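Local coordinates for protein putative glycosyltransferase (GalT1) (Streptococcus parasanguinis, PDB 4PHR) that binds UDP with manganese in its GT-D-fold domain and probably acts as a glycosyltransferase that transfers a sugar from a nucleotide donor, at residues A[15-18]-A[19-23]; A[119-122]-A[123-126]; A[54-57]-A[58-62]; A[141-145]-A[146-150]; A[194-198]-A[199-203]. All blocks are in the same frame, centred on the assembly; numbering follows the deposited sequence.

Contact 1: residues A[15-18]-A[19-23]; sequences LPIL and ESLKY
Leu15 and Ser20 meet at the start of helix 17-27, whose N-cap position is held by Pro16. From Leu15 CB, which lies 3.6 Å from Ser20 OG, the side chain runs out over the first turn: CD2 reaches Glu19 CB at 4.1 Å, and CD1 comes obliquely to the Tyr23 ring at CD2, the leucine crossing both partners at about a right angle. Its own carbonyl is taken by a side chain. Ser20 OG donates to Leu15 O over 2.8 Å from above the carbonyl plane, and also has Ser116 N as a partner, which ties the helix start to the short strand 115-116. The regular backbone pattern opens with Ser20 N to Pro16 O and goes on through Leu21 N to Ile17 O and Lys22 N to Leu18 O. Pro16 CG and CD lie beside Glu19 CG, the two side chains pointing the same way. Glu19 bends at chi2 (-56°) and ends in a weak salt bridge to Lys22 NZ. Leu18 and Leu21 pack on Ser138 of helix 132-140, and Leu21 CD1 also meets Ile17 CG2 at 3.9 Å.

Contact 2: residues A[119-122]-A[123-126]; sequences ISRP and YIDL. With UDP (uridine-5'-diphosphate), chain B.
Pro122 O and Leu126 CD1 touch at 3.5 Å, and Arg121 NH2 comes to 4.3 Å from Ile124 CG2, both where this loop of the UDP pocket turns. Ser120 and Arg121, just before the bend, both bind the beta-phosphate. Ser120 OG donates to UDP O2B over 2.7 Å, its hydroxyl turned between the backbone N and the carbonyl carbon (chi1 64°). Arg121 NH1 gives a hydrogen bond of 3.1 Å to UDP O1B, which sits at the edge of the guanidinium, in its plane; the N-H...O angle of 140° makes this a bent bond. The arginine chain is folded at both chi2 and chi3, bringing CD to 3.5 Å from UDP O2B. Glu232 at NE and Glu253 at NH2 hold the rest of the guanidinium in place by salt bridges. Glu232 also accepts a hydrogen bond from Ile124 N, and so couples the phosphate-binding arginine to the turn that follows. That turn, which folds the chain back, is type I, from Tyr123 to Leu126, closed by Leu126 N to Tyr123 O. A water joins it to the pocket side, donating to Arg121 O and accepting from Asp125 N at 2.9 Å. The loop runs from strand 115-116 to helix 132-140: Pro122 is wedged between that helix and helix 229-238, Tyr123 packs on Trp235 of the latter, and Ile119 and Ser120 lie against Arg33 of strand 30-33.

Contact 3: residues A[54-57]-A[58-62]; sequences EKLA and KRLQQ
Leu56 and Leu60 stand one turn apart on helix 54-64, an alpha-helix of the GT-D-fold domain that packs against helix 206-218. Four backbone hydrogen bonds join the two segments: Lys58 N to Glu54 O, Arg59 N to Lys55 O, Leu60 N to Leu56 O and Gln61 N to Ala57 O. The bond from Leu60 N to Leu56 O is the shortest of them, at 2.9 Å, and nearly straight, with an N-H...O angle of 167°. Apolar contact comes from the leucine pair. Leu56 has CG anti to its backbone N (chi1 174°), which brings CD1 up the helix to 4.0 Å from Leu60 CG and 4.1 Å from Leu60 CD1. Both leucines are buried toward helix 206-218, Leu56 on Pro207 and Val211 and Leu60 on the UDP-binding Lys210, so this face probably lies behind the nucleotide pocket. Hydrocarbon also lies over carbonyl oxygens, as where Gln61 CG comes to 3.4 Å from Ala57 O. Among the side chains, Arg59 makes the polar contacts described here, its chain bent at chi2 and chi3. Its NH2 forms a salt bridge with Asp215 of helix 206-218, while NH1 donates to Gln62 OE1 over 2.8 Å, the oxygen tilted 19° out of the guanidinium plane.

Contact 4: residues A[141-145]-A[146-150]; sequences ELWRG and KDLLI
Trp143 and Leu148 form the tight, buried side: Leu148 CD2 lies 3.7 Å from Trp143 CB and CD1 4.0 Å from the same atom, with CD1 oblique to the indole. Trp143 turns its CG back over its own backbone, flanked by N and C (chi1 52°), and its ring leads away from residues 146-150 into the core. There NE1 donates to Leu164 O, Phe165 meets the indole edge-to-face, and Leu202 of the neighbouring strand packs against it. A type II beta turn from Trp143 to Lys146 leads from the end of helix 132-140 into strand 147-153 of the five-stranded parallel sheet. It is closed by Lys146 N to Trp143 O at 2.9 Å, the donor standing well above the carbonyl plane; Gly145 takes the positive phi (74°) that favours glycine. The exposed side is looser. Lys146 folds back at chi2 and chi4 over the turn, CB 3.4 Å from Trp143 O and CG 3.7 Å from Leu142 O, while NZ comes no nearer than 3.7 Å to Arg144 O. Across the outer surface, Arg144 NE reaches Glu141 OE2 in a weak salt bridge of 3.4 Å.

Contact 5: residues A[194-198]-A[199-203]; sequences KNAKN and RLILV
Arg199 opens the second segment by closing a turn: its N donates to Ala196 O over 2.9 Å, at 150° and from above the carbonyl plane, completing a type II beta turn from Ala196 to Arg199. Its side chain then runs out along the carbonyls of the preceding residues. CB lies 3.6 Å from Ala196 O, CG 3.6 Å from Lys197 O and CD 3.6 Å from Asn195 O, the chain being extended from CG to NE. The guanidinium lies oblique to the carbonyl oxygens of Asn195 and Lys197, and its NH1 bonds to Ser170 OG and Leu148 O across the sheet. Leu200 points away from the turn and begins the regular pairing with strand 147-153. Ile201 comes back to the first segment. With CG1 beside the backbone N (chi1 -53°) and the chain then extended, CD1 ends 3.6 Å from Ala196 CB, and the pair is buried, with Tyr221 on the alanine and Leu216 of helix 206-218 on the isoleucine. Leu202 and Val203 carry the strand onward into the sheet. The turn thus links helix 185-195 to strand 200-204 by two kinds of contact: Ala196 and Ile201 meet in a buried apolar pair, whereas the arginine spends its polar end on a serine hydroxyl and a backbone carbonyl of neighbouring strands.

How the contacts relate
Of the five, contact 2 touches the ligand. Contact 1 packs on it directly, Ile17 CD1 lying 3.8 Å from Pro122 CA and Ser20 CB 3.8 Å from Ile119 CG2, while Ile17 remains about 11 Å from UDP between nearest side-chain and ligand atoms. Leu21 CD2 also meets Leu142 CD1 at 3.8 Å, joining contact 1 to contact 4. Contacts 4 and 5 enter adjacent parallel strands, with probable hydrogen bonds of 2.9 Å from Leu200 N to Asp147 O and from Leu202 N to Leu149 O. Contact 3 stands apart, its centre about 27 Å from that of contact 2, yet the Leu56 side chain comes within about 8 Å of UDP.

Contact 1: residues A[15-18]-A[19-23]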
# COMPACT_ATOMS: atom_id res chain seq x y z
N LEU A 15 13.60 -6.73 -0.99
CA LEU A 15 13.21 -7.95 -0.28
C LEU A 15 11.83 -8.39 -0.74
O LEU A 15 10.87 -7.65 -0.57
CB LEU A 15 13.14 -7.68 1.22
CG LEU A 15 14.43 -7.36 1.97
CD1 LEU A 15 14.07 -6.82 3.35
CD2 LEU A 15 15.30 -8.60 2.08
N PRO A 16 11.72 -9.59 -1.32
CA PRO A 16 10.38 -9.99 -1.79
C PRO A 16 9.39 -10.15 -0.64
O PRO A 16 9.80 -10.18 0.53
CB PRO A 16 10.63 -11.33 -2.49
CG PRO A 16 11.91 -11.83 -1.92
CD PRO A 16 12.74 -10.62 -1.58
N ILE A 17 8.11 -10.25 -0.98
CA ILE A 17 7.02 -10.28 -0.00
C ILE A 17 7.32 -10.98 1.33
O ILE A 17 7.20 -10.38 2.39
CB ILE A 17 5.73 -10.87 -0.61
CG1 ILE A 17 5.20 -9.97 -1.73
CG2 ILE A 17 4.66 -11.03 0.46
CD1 ILE A 17 4.12 -10.63 -2.57
N LEU A 18 7.68 -12.26 1.28
CA LEU A 18 7.80 -13.02 2.53
C LEU A 18 8.97 -12.55 3.37
O LEU A 18 8.92 -12.58 4.60
CB LEU A 18 7.91 -14.52 2.27
CG LEU A 18 6.58 -15.22 2.03
CD1 LEU A 18 6.81 -16.69 1.75
CD2 LEU A 18 5.63 -15.03 3.22
N GLU A 19 10.02 -12.11 2.70
CA GLU A 19 11.20 -11.59 3.38
C GLU A 19 10.90 -10.22 3.98
O GLU A 19 11.34 -9.91 5.09
CB GLU A 19 12.38 -11.50 2.41
CG GLU A 19 12.68 -12.82 1.68
CD GLU A 19 12.92 -13.98 2.63
OE1 GLU A 19 12.57 -15.12 2.26
OE2 GLU A 19 13.48 -13.76 3.72
N SER A 20 10.14 -9.40 3.25
CA SER A 20 9.70 -8.11 3.78
C SER A 20 8.88 -8.29 5.05
O SER A 20 9.05 -7.56 6.02
CB SER A 20 8.87 -7.33 2.75
OG SER A 20 9.72 -6.76 1.78
N LEU A 21 7.99 -9.27 5.02
CA LEU A 21 7.13 -9.53 6.17
C LEU A 21 7.94 -9.99 7.39
O LEU A 21 7.65 -9.60 8.52
CB LEU A 21 6.05 -10.54 5.82
CG LEU A 21 4.97 -9.95 4.89
CD1 LEU A 21 4.08 -11.04 4.30
CD2 LEU A 21 4.14 -8.88 5.61
N LYS A 22 8.97 -10.80 7.16
CA LYS A 22 9.82 -11.25 8.26
C LYS A 22 10.53 -10.06 8.88
O LYS A 22 10.66 -9.96 10.10
CB LYS A 22 10.86 -12.28 7.78
CG LYS A 22 10.27 -13.63 7.43
CD LYS A 22 11.27 -14.49 6.68
CE LYS A 22 10.69 -15.85 6.35
NZ LYS A 22 11.44 -16.51 5.25
N TYR A 23 10.97 -9.14 8.02
CA TYR A 23 11.61 -7.92 8.47
C TYR A 23 10.68 -7.08 9.34
O TYR A 23 11.05 -6.62 10.42
CB TYR A 23 12.08 -7.11 7.27
CG TYR A 23 12.81 -5.83 7.60
CD1 TYR A 23 12.14 -4.73 8.12
CD2 TYR A 23 14.17 -5.71 7.38
CE1 TYR A 23 12.80 -3.56 8.42
CE2 TYR A 23 14.85 -4.55 7.67
CZ TYR A 23 14.16 -3.48 8.19
OH TYR A 23 14.83 -2.31 8.48

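Contact 2: residues A[119-122]-A[123-126]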
# COMPACT_ATOMS: atom_id res chain seq x y z
N ILE A 119 3.87 -6.13 -0.98
CA ILE A 119 3.25 -6.75 0.20
C ILE A 119 1.73 -6.54 0.19
O ILE A 119 1.00 -7.31 0.81
CB ILE A 119 3.86 -6.30 1.56
CG1 ILE A 119 3.71 -4.80 1.79
CG2 ILE A 119 5.31 -6.74 1.69
CD1 ILE A 119 3.90 -4.40 3.24
N SER A 120 1.26 -5.51 -0.52
CA SER A 120 -0.18 -5.27 -0.64
C SER A 120 -0.76 -5.97 -1.87
O SER A 120 -1.97 -5.96 -2.07
CB SER A 120 -0.48 -3.77 -0.73
OG SER A 120 0.09 -3.23 -1.91
N ARG A 121 0.10 -6.58 -2.68
CA ARG A 121 -0.28 -7.11 -4.00
C ARG A 121 0.22 -8.55 -4.19
O ARG A 121 1.05 -8.82 -5.06
CB ARG A 121 0.29 -6.20 -5.10
CG ARG A 121 0.07 -4.70 -4.91
CD ARG A 121 -1.40 -4.32 -4.84
NE ARG A 121 -2.14 -4.86 -5.98
CZ ARG A 121 -2.74 -4.12 -6.90
NH1 ARG A 121 -2.74 -2.80 -6.81
NH2 ARG A 121 -3.38 -4.73 -7.90
N PRO A 122 -0.27 -9.48 -3.37
CA PRO A 122 0.36 -10.81 -3.29
C PRO A 122 -0.27 -11.87 -4.18
O PRO A 122 -0.01 -13.05 -3.94
CB PRO A 122 0.13 -11.20 -1.82
CG PRO A 122 -0.61 -10.03 -1.17
CD PRO A 122 -1.25 -9.29 -2.29
N TYR A 123 -1.06 -11.50 -5.18
CA TYR A 123 -1.81 -12.52 -5.91
C TYR A 123 -1.99 -12.32 -7.42
O TYR A 123 -1.51 -13.13 -8.21
CB TYR A 123 -3.19 -12.73 -5.24
CG TYR A 123 -4.09 -13.73 -5.95
CD1 TYR A 123 -3.88 -15.10 -5.82
CD2 TYR A 123 -5.15 -13.30 -6.74
CE1 TYR A 123 -4.69 -16.01 -6.48
CE2 TYR A 123 -5.96 -14.21 -7.40
CZ TYR A 123 -5.73 -15.56 -7.26
OH TYR A 123 -6.54 -16.47 -7.91
N ILE A 124 -2.70 -11.27 -7.81
CA ILE A 124 -3.28 -11.23 -9.16
C ILE A 124 -2.27 -11.16 -10.30
O ILE A 124 -2.51 -11.70 -11.39
CB ILE A 124 -4.35 -10.10 -9.30
CG1 ILE A 124 -5.33 -10.41 -10.44
CG2 ILE A 124 -3.68 -8.75 -9.48
CD1 ILE A 124 -6.21 -11.61 -10.18
N ASP A 125 -1.12 -10.51 -10.07
CA ASP A 125 -0.14 -10.36 -11.14
C ASP A 125 0.87 -11.50 -11.23
O ASP A 125 1.70 -11.53 -12.14
CB ASP A 125 0.59 -9.02 -11.02
CG ASP A 125 -0.23 -7.86 -11.58
OD1 ASP A 125 -1.21 -8.11 -12.31
OD2 ASP A 125 0.12 -6.69 -11.29
N LEU A 126 0.80 -12.45 -10.31
CA LEU A 126 1.71 -13.58 -10.31
C LEU A 126 1.29 -14.66 -11.30
O LEU A 126 0.10 -14.99 -11.41
CB LEU A 126 1.79 -14.20 -8.92
CG LEU A 126 2.36 -13.34 -7.81
CD1 LEU A 126 2.23 -14.06 -6.48
CD2 LEU A 126 3.81 -12.99 -8.10
N1 UDP B . -7.45 5.83 -1.45
C2 UDP B . -8.33 6.63 -0.76
N3 UDP B . -8.24 8.00 -0.87
C4 UDP B . -7.28 8.57 -1.67
C5 UDP B . -6.39 7.77 -2.37
C6 UDP B . -6.59 6.39 -2.35
O2 UDP B . -9.21 6.13 -0.06
O4 UDP B . -7.22 9.81 -1.71
C1' UDP B . -7.52 4.38 -1.25
C2' UDP B . -8.12 3.50 -2.32
O2' UDP B . -9.53 3.50 -2.22
C3' UDP B . -7.53 2.16 -1.95
C4' UDP B . -6.15 2.53 -1.43
O4' UDP B . -6.18 3.94 -1.17
O3' UDP B . -8.26 1.58 -0.89
C5' UDP B . -5.05 2.19 -2.43
O5' UDP B . -3.81 2.63 -1.91
PA UDP B . -2.43 2.47 -2.72
O1A UDP B . -2.47 3.30 -3.94
O2A UDP B . -1.34 2.77 -1.75
O3A UDP B . -2.49 0.90 -3.14
PB UDP B . -1.41 -0.10 -3.84
O1B UDP B . -1.89 -0.28 -5.24
O2B UDP B . -1.53 -1.35 -3.04
O3B UDP B . -0.05 0.53 -3.79
O HOH W 1 -0.53 -8.81 -7.74

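Contact 3: residues A[54-57]-A[58-62]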
# COMPACT_ATOMS: atom_id res chain seq x y z
N GLU A 54 2.02 19.99 -4.89
CA GLU A 54 3.46 20.20 -4.72
C GLU A 54 3.97 19.85 -3.33
O GLU A 54 5.06 19.31 -3.19
CB GLU A 54 3.84 21.64 -5.08
CG GLU A 54 5.34 21.89 -5.08
CD GLU A 54 5.72 23.23 -5.69
OE1 GLU A 54 4.83 24.11 -5.79
OE2 GLU A 54 6.90 23.41 -6.06
N LYS A 55 3.18 20.14 -2.30
CA LYS A 55 3.59 19.81 -0.94
C LYS A 55 3.65 18.29 -0.76
O LYS A 55 4.57 17.76 -0.13
CB LYS A 55 2.63 20.43 0.08
CG LYS A 55 2.74 21.94 0.17
CD LYS A 55 1.77 22.50 1.22
CE LYS A 55 2.12 23.93 1.59
NZ LYS A 55 2.08 24.84 0.42
N LEU A 56 2.66 17.59 -1.31
CA LEU A 56 2.64 16.14 -1.27
C LEU A 56 3.87 15.58 -2.01
O LEU A 56 4.56 14.69 -1.51
CB LEU A 56 1.35 15.62 -1.90
CG LEU A 56 1.22 14.11 -2.09
CD1 LEU A 56 1.45 13.36 -0.78
CD2 LEU A 56 -0.15 13.76 -2.68
N ALA A 57 4.13 16.11 -3.19
CA ALA A 57 5.26 15.65 -3.99
C ALA A 57 6.57 15.80 -3.21
O ALA A 57 7.41 14.89 -3.19
CB ALA A 57 5.33 16.38 -5.32
N LYS A 58 6.75 16.95 -2.57
CA LYS A 58 7.95 17.19 -1.78
C LYS A 58 8.08 16.24 -0.58
O LYS A 58 9.17 15.71 -0.33
CB LYS A 58 7.98 18.65 -1.32
CG LYS A 58 9.18 19.00 -0.46
CD LYS A 58 9.18 20.49 -0.11
CE LYS A 58 10.31 20.83 0.85
NZ LYS A 58 11.65 20.69 0.21
N ARG A 59 6.99 16.01 0.14
CA ARG A 59 7.02 15.07 1.27
C ARG A 59 7.40 13.67 0.79
O ARG A 59 8.22 13.00 1.41
CB ARG A 59 5.66 15.02 1.99
CG ARG A 59 5.40 16.21 2.89
CD ARG A 59 6.43 16.33 4.03
NE ARG A 59 6.28 15.30 5.06
CZ ARG A 59 7.22 14.42 5.38
NH1 ARG A 59 8.40 14.42 4.77
NH2 ARG A 59 6.99 13.52 6.33
N LEU A 60 6.80 13.23 -0.32
CA LEU A 60 7.10 11.91 -0.87
C LEU A 60 8.60 11.78 -1.18
O LEU A 60 9.22 10.76 -0.87
CB LEU A 60 6.26 11.63 -2.11
CG LEU A 60 4.77 11.38 -1.85
CD1 LEU A 60 4.02 11.24 -3.17
CD2 LEU A 60 4.56 10.14 -0.98
N GLN A 61 9.17 12.82 -1.79
CA GLN A 61 10.60 12.80 -2.10
C GLN A 61 11.45 12.70 -0.83
O GLN A 61 12.44 11.97 -0.78
CB GLN A 61 10.99 14.05 -2.91
CG GLN A 61 10.45 14.04 -4.33
CD GLN A 61 10.47 15.41 -4.99
OE1 GLN A 61 10.68 16.42 -4.33
NE2 GLN A 61 10.26 15.43 -6.30
N GLN A 62 11.05 13.44 0.20
CA GLN A 62 11.76 13.39 1.47
C GLN A 62 11.68 12.00 2.10
O GLN A 62 12.67 11.46 2.60
CB GLN A 62 11.18 14.42 2.44
CG GLN A 62 11.43 15.86 2.03
CD GLN A 62 10.69 16.83 2.90
OE1 GLN A 62 9.65 16.51 3.48
NE2 GLN A 62 11.22 18.04 3.00

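Contact 4: residues A[141-145]-A[146-150]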
# COMPACT_ATOMS: atom_id res chain seq x y z
N GLU A 141 -0.71 -12.50 10.27
CA GLU A 141 0.01 -12.56 11.54
C GLU A 141 0.40 -11.17 12.04
O GLU A 141 0.66 -10.99 13.23
CB GLU A 141 1.23 -13.48 11.45
CG GLU A 141 0.88 -14.96 11.29
CD GLU A 141 -0.00 -15.49 12.41
OE1 GLU A 141 0.13 -15.02 13.56
OE2 GLU A 141 -0.83 -16.39 12.15
N LEU A 142 0.41 -10.18 11.15
CA LEU A 142 0.70 -8.81 11.55
C LEU A 142 -0.36 -8.27 12.51
O LEU A 142 -0.05 -7.49 13.40
CB LEU A 142 0.82 -7.88 10.33
CG LEU A 142 2.01 -8.13 9.40
CD1 LEU A 142 1.94 -7.21 8.20
CD2 LEU A 142 3.31 -7.94 10.14
N TRP A 143 -1.61 -8.69 12.33
CA TRP A 143 -2.70 -8.11 13.11
C TRP A 143 -3.44 -9.10 14.02
O TRP A 143 -4.34 -8.71 14.75
CB TRP A 143 -3.70 -7.36 12.21
CG TRP A 143 -4.21 -8.14 11.04
CD1 TRP A 143 -5.17 -9.11 11.05
CD2 TRP A 143 -3.81 -7.99 9.68
NE1 TRP A 143 -5.38 -9.58 9.77
CE2 TRP A 143 -4.56 -8.91 8.91
CE3 TRP A 143 -2.88 -7.17 9.03
CZ2 TRP A 143 -4.41 -9.02 7.53
CZ3 TRP A 143 -2.74 -7.28 7.65
CH2 TRP A 143 -3.50 -8.20 6.92
N ARG A 144 -3.03 -10.37 14.01
CA ARG A 144 -3.68 -11.34 14.88
C ARG A 144 -3.52 -10.90 16.33
O ARG A 144 -2.41 -10.65 16.80
CB ARG A 144 -3.07 -12.73 14.70
CG ARG A 144 -3.70 -13.77 15.64
CD ARG A 144 -2.90 -15.07 15.69
NE ARG A 144 -3.18 -15.95 14.56
CZ ARG A 144 -4.20 -16.81 14.51
NH1 ARG A 144 -5.06 -16.89 15.52
NH2 ARG A 144 -4.37 -17.57 13.44
N GLY A 145 -4.64 -10.80 17.04
CA GLY A 145 -4.64 -10.41 18.44
C GLY A 145 -4.36 -8.94 18.70
O GLY A 145 -4.16 -8.53 19.85
N LYS A 146 -4.35 -8.12 17.64
CA LYS A 146 -4.06 -6.71 17.81
C LYS A 146 -5.34 -5.88 17.77
O LYS A 146 -6.31 -6.25 17.11
CB LYS A 146 -3.12 -6.21 16.71
CG LYS A 146 -1.80 -6.96 16.63
CD LYS A 146 -0.98 -6.78 17.89
CE LYS A 146 0.48 -7.14 17.66
NZ LYS A 146 0.64 -8.56 17.24
N ASP A 147 -5.32 -4.75 18.47
CA ASP A 147 -6.36 -3.73 18.30
C ASP A 147 -5.93 -2.83 17.16
O ASP A 147 -4.84 -2.27 17.18
CB ASP A 147 -6.53 -2.92 19.58
CG ASP A 147 -7.07 -3.75 20.73
OD1 ASP A 147 -8.15 -4.36 20.56
OD2 ASP A 147 -6.41 -3.80 21.78
N LEU A 148 -6.80 -2.69 16.16
CA LEU A 148 -6.45 -1.97 14.94
C LEU A 148 -7.10 -0.61 14.84
O LEU A 148 -8.25 -0.43 15.24
CB LEU A 148 -6.87 -2.77 13.71
CG LEU A 148 -6.24 -4.15 13.55
CD1 LEU A 148 -6.78 -4.85 12.30
CD2 LEU A 148 -4.72 -4.02 13.52
N LEU A 149 -6.36 0.34 14.27
CA LEU A 149 -6.95 1.56 13.74
C LEU A 149 -6.70 1.53 12.24
O LEU A 149 -5.55 1.55 11.81
CB LEU A 149 -6.30 2.79 14.38
CG LEU A 149 -6.78 4.15 13.84
CD1 LEU A 149 -8.28 4.31 14.06
CD2 LEU A 149 -6.02 5.28 14.51
N ILE A 150 -7.76 1.45 11.46
CA ILE A 150 -7.64 1.43 10.01
C ILE A 150 -8.02 2.79 9.48
O ILE A 150 -9.12 3.29 9.76
CB ILE A 150 -8.55 0.35 9.38
CG1 ILE A 150 -8.13 -1.06 9.85
CG2 ILE A 150 -8.57 0.48 7.86
CD1 ILE A 150 -9.02 -2.16 9.32

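Contact 5: residues A[194-198]-A[199-203]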
# COMPACT_ATOMS: atom_id res chain seq x y z
N LYS A 194 -5.01 10.86 17.78
CA LYS A 194 -5.96 10.84 18.89
C LYS A 194 -6.52 9.45 19.14
O LYS A 194 -6.90 9.11 20.26
CB LYS A 194 -7.11 11.80 18.61
CG LYS A 194 -6.79 13.26 18.82
CD LYS A 194 -7.92 14.12 18.28
CE LYS A 194 -7.78 15.55 18.73
NZ LYS A 194 -7.96 15.64 20.20
N ASN A 195 -6.61 8.65 18.08
CA ASN A 195 -7.28 7.36 18.16
C ASN A 195 -6.33 6.17 18.16
O ASN A 195 -6.77 5.02 18.18
CB ASN A 195 -8.29 7.22 17.02
CG ASN A 195 -9.55 8.03 17.27
OD1 ASN A 195 -10.43 7.61 18.02
ND2 ASN A 195 -9.63 9.20 16.65
N ALA A 196 -5.03 6.45 18.15
CA ALA A 196 -4.03 5.40 17.93
C ALA A 196 -3.54 4.73 19.21
O ALA A 196 -2.81 3.74 19.14
CB ALA A 196 -2.86 5.95 17.14
N LYS A 197 -3.91 5.28 20.36
CA LYS A 197 -3.49 4.72 21.64
C LYS A 197 -3.66 3.20 21.71
O LYS A 197 -4.76 2.67 21.56
CB LYS A 197 -4.24 5.40 22.80
CG LYS A 197 -5.76 5.40 22.66
CD LYS A 197 -6.45 6.13 23.81
CE LYS A 197 -7.97 6.11 23.65
NZ LYS A 197 -8.70 6.85 24.74
N ASN A 198 -2.55 2.49 21.92
CA ASN A 198 -2.55 1.04 22.03
C ASN A 198 -3.11 0.30 20.81
O ASN A 198 -3.61 -0.82 20.94
CB ASN A 198 -3.31 0.60 23.30
CG ASN A 198 -2.60 1.03 24.57
OD1 ASN A 198 -1.37 0.97 24.67
ND2 ASN A 198 -3.37 1.46 25.56
N ARG A 199 -3.01 0.92 19.64
CA ARG A 199 -3.45 0.27 18.41
C ARG A 199 -2.34 0.20 17.37
O ARG A 199 -1.48 1.07 17.29
CB ARG A 199 -4.67 1.00 17.82
CG ARG A 199 -5.90 0.84 18.67
CD ARG A 199 -7.17 1.48 18.09
NE ARG A 199 -8.24 1.28 19.06
CZ ARG A 199 -9.05 0.23 19.08
NH1 ARG A 199 -9.01 -0.69 18.11
NH2 ARG A 199 -9.94 0.12 20.06
N LEU A 200 -2.38 -0.86 16.57
CA LEU A 200 -1.57 -0.93 15.36
C LEU A 200 -2.34 -0.19 14.28
O LEU A 200 -3.55 -0.40 14.11
CB LEU A 200 -1.37 -2.40 14.96
CG LEU A 200 -0.72 -2.70 13.62
CD1 LEU A 200 0.72 -2.19 13.60
CD2 LEU A 200 -0.75 -4.20 13.34
N ILE A 201 -1.66 0.68 13.54
CA ILE A 201 -2.33 1.51 12.54
C ILE A 201 -2.10 0.91 11.16
O ILE A 201 -0.96 0.64 10.79
CB ILE A 201 -1.81 2.97 12.58
CG1 ILE A 201 -1.90 3.54 14.01
CG2 ILE A 201 -2.58 3.83 11.59
CD1 ILE A 201 -1.16 4.88 14.17
N LEU A 202 -3.18 0.68 10.41
CA LEU A 202 -3.10 0.20 9.04
C LEU A 202 -3.67 1.29 8.16
O LEU A 202 -4.73 1.84 8.48
CB LEU A 202 -3.93 -1.08 8.85
CG LEU A 202 -3.62 -2.25 9.79
CD1 LEU A 202 -4.49 -3.46 9.44
CD2 LEU A 202 -2.14 -2.60 9.77
N VAL A 203 -2.98 1.61 7.07
CA VAL A 203 -3.41 2.73 6.25
C VAL A 203 -3.59 2.29 4.80
O VAL A 203 -2.69 1.69 4.21
CB VAL A 203 -2.38 3.89 6.31
CG1 VAL A 203 -2.96 5.13 5.63
CG2 VAL A 203 -2.00 4.19 7.75